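Local coordinates for thiamine-biosynthesis protein ThiS (Geobacter metallireducens GS-15, PDB 3CWI) that probably serves, as a small ubiquitin-like ThiS-family protein, as the sulfur carrier that supplies sulfur for building the thiazole ring of thiamine, at residues L27-A32 / V60-F65. Numbering follows the deposited sequence.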
ATOM      1  N   LEU A  27       8.452   0.899  -2.332  1.00 28.09           N
ATOM      2  CA  LEU A  27       8.357   2.249  -1.783  1.00 32.60           C
ATOM      3  C   LEU A  27       9.155   2.363  -0.492  1.00 34.06           C
ATOM      4  O   LEU A  27       9.221   3.435   0.119  1.00 43.85           O
ATOM      5  CB  LEU A  27       6.896   2.620  -1.497  1.00 26.54           C
ATOM      6  CG  LEU A  27       5.969   2.872  -2.680  1.00 24.35           C
ATOM      7  CD1 LEU A  27       4.619   3.373  -2.181  1.00 31.18           C
ATOM      8  CD2 LEU A  27       6.602   3.903  -3.598  1.00 35.22           C
ATOM      9  N   LYS A  28       9.763   1.251  -0.089  1.00 36.28           N
ATOM     10  CA  LYS A  28      10.545   1.176   1.143  1.00 42.75           C
ATOM     11  C   LYS A  28       9.863   1.947   2.261  1.00 37.98           C
ATOM     12  O   LYS A  28      10.434   2.872   2.843  1.00 36.18           O
ATOM     13  CB  LYS A  28      11.971   1.697   0.922  1.00 42.54           C
ATOM     14  CG  LYS A  28      12.072   3.046   0.222  1.00 46.84           C
ATOM     15  CD  LYS A  28      13.528   3.463  -0.016  1.00 54.70           C
ATOM     16  CE  LYS A  28      14.302   2.431  -0.839  1.00 56.61           C
ATOM     17  NZ  LYS A  28      14.585   1.185  -0.055  1.00 65.61           N
ATOM     18  N   VAL A  29       8.628   1.555   2.548  1.00 33.32           N
ATOM     19  CA  VAL A  29       7.845   2.190   3.594  1.00 36.04           C
ATOM     20  C   VAL A  29       8.497   1.967   4.956  1.00 35.72           C
ATOM     21  O   VAL A  29       8.762   0.833   5.346  1.00 29.43           O
ATOM     22  CB  VAL A  29       6.412   1.626   3.629  1.00 26.40           C
ATOM     23  CG1 VAL A  29       5.601   2.348   4.686  1.00 29.13           C
ATOM     24  CG2 VAL A  29       5.765   1.776   2.262  1.00 32.95           C
ATOM     25  N   ALA A  30       8.744   3.054   5.678  1.00 41.56           N
ATOM     26  CA  ALA A  30       9.376   2.978   6.990  1.00 41.60           C
ATOM     27  C   ALA A  30       8.570   2.155   7.985  1.00 46.63           C
ATOM     28  O   ALA A  30       7.340   2.224   8.015  1.00 45.18           O
ATOM     29  CB  ALA A  30       9.595   4.377   7.538  1.00 46.42           C
ATOM     30  N   GLN A  31       9.273   1.379   8.806  1.00 44.31           N
ATOM     31  CA  GLN A  31       8.615   0.557   9.814  1.00 47.50           C
ATOM     32  C   GLN A  31       7.446  -0.203   9.206  1.00 48.48           C
ATOM     33  O   GLN A  31       6.348  -0.231   9.764  1.00 45.32           O
ATOM     34  CB  GLN A  31       8.133   1.451  10.958  1.00 52.05           C
ATOM     35  CG  GLN A  31       9.277   2.133  11.691  1.00 59.71           C
ATOM     36  CD  GLN A  31       8.815   3.141  12.729  1.00 65.44           C
ATOM     37  OE1 GLN A  31       9.618   3.628  13.529  1.00 65.92           O
ATOM     38  NE2 GLN A  31       7.524   3.468  12.715  1.00 58.21           N
ATOM     39  N   ALA A  32       7.693  -0.813   8.052  1.00 44.16           N
ATOM     40  CA  ALA A  32       6.673  -1.580   7.351  1.00 41.81           C
ATOM     41  C   ALA A  32       6.134  -2.714   8.212  1.00 42.96           C
ATOM     42  O   ALA A  32       5.029  -3.201   7.981  1.00 41.87           O
ATOM     43  CB  ALA A  32       7.245  -2.137   6.056  1.00 34.52           C
ATOM     44  N   VAL A  60      -3.956   3.862  -2.400  1.00 13.33           N
ATOM     45  CA  VAL A  60      -3.375   3.209  -1.244  1.00 15.58           C
ATOM     46  C   VAL A  60      -2.971   4.233  -0.198  1.00 18.65           C
ATOM     47  O   VAL A  60      -2.532   5.342  -0.524  1.00 16.30           O
ATOM     48  CB  VAL A  60      -2.154   2.355  -1.653  1.00 18.37           C
ATOM     49  CG1 VAL A  60      -2.584   1.307  -2.668  1.00 21.97           C
ATOM     50  CG2 VAL A  60      -1.068   3.237  -2.254  1.00 27.41           C
ATOM     51  N   GLU A  61      -3.136   3.865   1.066  1.00 18.36           N
ATOM     52  CA  GLU A  61      -2.781   4.759   2.165  1.00 21.77           C
ATOM     53  C   GLU A  61      -1.940   4.014   3.193  1.00 20.67           C
ATOM     54  O   GLU A  61      -2.207   2.859   3.514  1.00 16.74           O
ATOM     55  CB  GLU A  61      -4.047   5.276   2.841  1.00 22.06           C
ATOM     56  CG  GLU A  61      -4.999   6.013   1.928  1.00 34.74           C
ATOM     57  CD  GLU A  61      -6.345   6.239   2.590  1.00 43.85           C
ATOM     58  OE1 GLU A  61      -7.110   5.261   2.743  1.00 55.98           O
ATOM     59  OE2 GLU A  61      -6.633   7.389   2.969  1.00 48.20           O
ATOM     60  N   PHE A  62      -0.919   4.688   3.700  1.00 17.32           N
ATOM     61  CA  PHE A  62      -0.051   4.107   4.705  1.00 22.80           C
ATOM     62  C   PHE A  62      -0.262   4.877   5.999  1.00 21.95           C
ATOM     63  O   PHE A  62      -0.008   6.079   6.065  1.00 24.36           O
ATOM     64  CB  PHE A  62       1.408   4.183   4.252  1.00 17.51           C
ATOM     65  CG  PHE A  62       1.675   3.439   2.975  1.00 23.43           C
ATOM     66  CD1 PHE A  62       1.417   2.080   2.885  1.00 18.91           C
ATOM     67  CD2 PHE A  62       2.154   4.103   1.852  1.00 25.84           C
ATOM     68  CE1 PHE A  62       1.625   1.388   1.696  1.00 20.41           C
ATOM     69  CE2 PHE A  62       2.366   3.419   0.655  1.00 18.12           C
ATOM     70  CZ  PHE A  62       2.102   2.069   0.582  1.00 20.83           C
ATOM     71  N   LEU A  63      -0.752   4.179   7.019  1.00 20.82           N
ATOM     72  CA  LEU A  63      -1.027   4.807   8.306  1.00 19.24           C
ATOM     73  C   LEU A  63      -0.296   4.097   9.447  1.00 20.61           C
ATOM     74  O   LEU A  63      -0.039   2.892   9.384  1.00 18.16           O
ATOM     75  CB  LEU A  63      -2.535   4.791   8.581  1.00 23.91           C
ATOM     76  CG  LEU A  63      -3.507   5.114   7.434  1.00 27.16           C
ATOM     77  CD1 LEU A  63      -4.934   5.012   7.950  1.00 36.46           C
ATOM     78  CD2 LEU A  63      -3.237   6.497   6.873  1.00 38.65           C
ATOM     79  N   TYR A  64       0.037   4.855  10.492  1.00 17.43           N
ATOM     80  CA  TYR A  64       0.729   4.295  11.646  1.00 21.26           C
ATOM     81  C   TYR A  64      -0.034   4.624  12.919  1.00 22.24           C
ATOM     82  O   TYR A  64      -0.214   5.792  13.254  1.00 20.64           O
ATOM     83  CB  TYR A  64       2.145   4.861  11.769  1.00 22.02           C
ATOM     84  CG  TYR A  64       3.027   4.630  10.568  1.00 26.32           C
ATOM     85  CD1 TYR A  64       3.004   5.504   9.480  1.00 35.31           C
ATOM     86  CD2 TYR A  64       3.897   3.543  10.524  1.00 24.40           C
ATOM     87  CE1 TYR A  64       3.837   5.301   8.376  1.00 32.27           C
ATOM     88  CE2 TYR A  64       4.728   3.332   9.435  1.00 29.32           C
ATOM     89  CZ  TYR A  64       4.692   4.214   8.365  1.00 35.75           C
ATOM     90  OH  TYR A  64       5.518   3.998   7.287  1.00 33.97           O
ATOM     91  N   PHE A  65      -0.476   3.594  13.628  1.00 25.75           N
ATOM     92  CA  PHE A  65      -1.208   3.796  14.866  1.00 26.08           C
ATOM     93  C   PHE A  65      -0.339   3.510  16.088  1.00 33.70           C
ATOM     94  O   PHE A  65       0.311   2.469  16.170  1.00 30.75           O
ATOM     95  CB  PHE A  65      -2.446   2.906  14.893  1.00 26.45           C
ATOM     96  CG  PHE A  65      -3.439   3.224  13.815  1.00 39.84           C
ATOM     97  CD1 PHE A  65      -3.157   2.938  12.482  1.00 30.15           C
ATOM     98  CD2 PHE A  65      -4.653   3.830  14.130  1.00 35.47           C
ATOM     99  CE1 PHE A  65      -4.071   3.254  11.475  1.00 39.70           C
ATOM    100  CE2 PHE A  65      -5.573   4.151  13.136  1.00 33.01           C
ATOM    101  CZ  PHE A  65      -5.281   3.862  11.802  1.00 30.81           C
TER
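One hydrogen bond ties the loop 27-32 to the chain just past the strand: the hydroxyl OH of Y64 donates to the backbone O of A30 at 2.6 Å. It arrives in the carbonyl plane on a lone pair, with a C=O...OH angle of 136°, and A30 O lies at the edge of the Y64 ring, as does Q31 O. Tyrosine suits this place because its long phenol carries the hydroxyl across to A30 O; a phenylalanine here would lack the hydroxyl and would probably leave the loop less firmly fixed. The other side-chain contacts are mostly apolar. V29, branched at CB, serves both rings: CG1, anti to its backbone N (chi1 -177°), packs 4.2 Å from Y64 CZ, while CG2 sits over the centre of one face of the F62 ring, 4.0 Å from the centroid, a CH-pi contact. The flat F62 ring also offers an edge to L27, whose long, branched chain crosses it at about a right angle and brings CD1 3.6 Å from CE2. Between L27 and V29, K28 leaves the helix with positive phi in a Schellman motif, and V29 points toward the strand again. Within this ubiquitin-like fold, the contact joins the loop between helix 20-26 and strand 36-39 to strand 59-63, central in the mixed sheet, and the residues just beyond it; F62 also touches V5 and V37 of flanking strands 2-5 and 36-39.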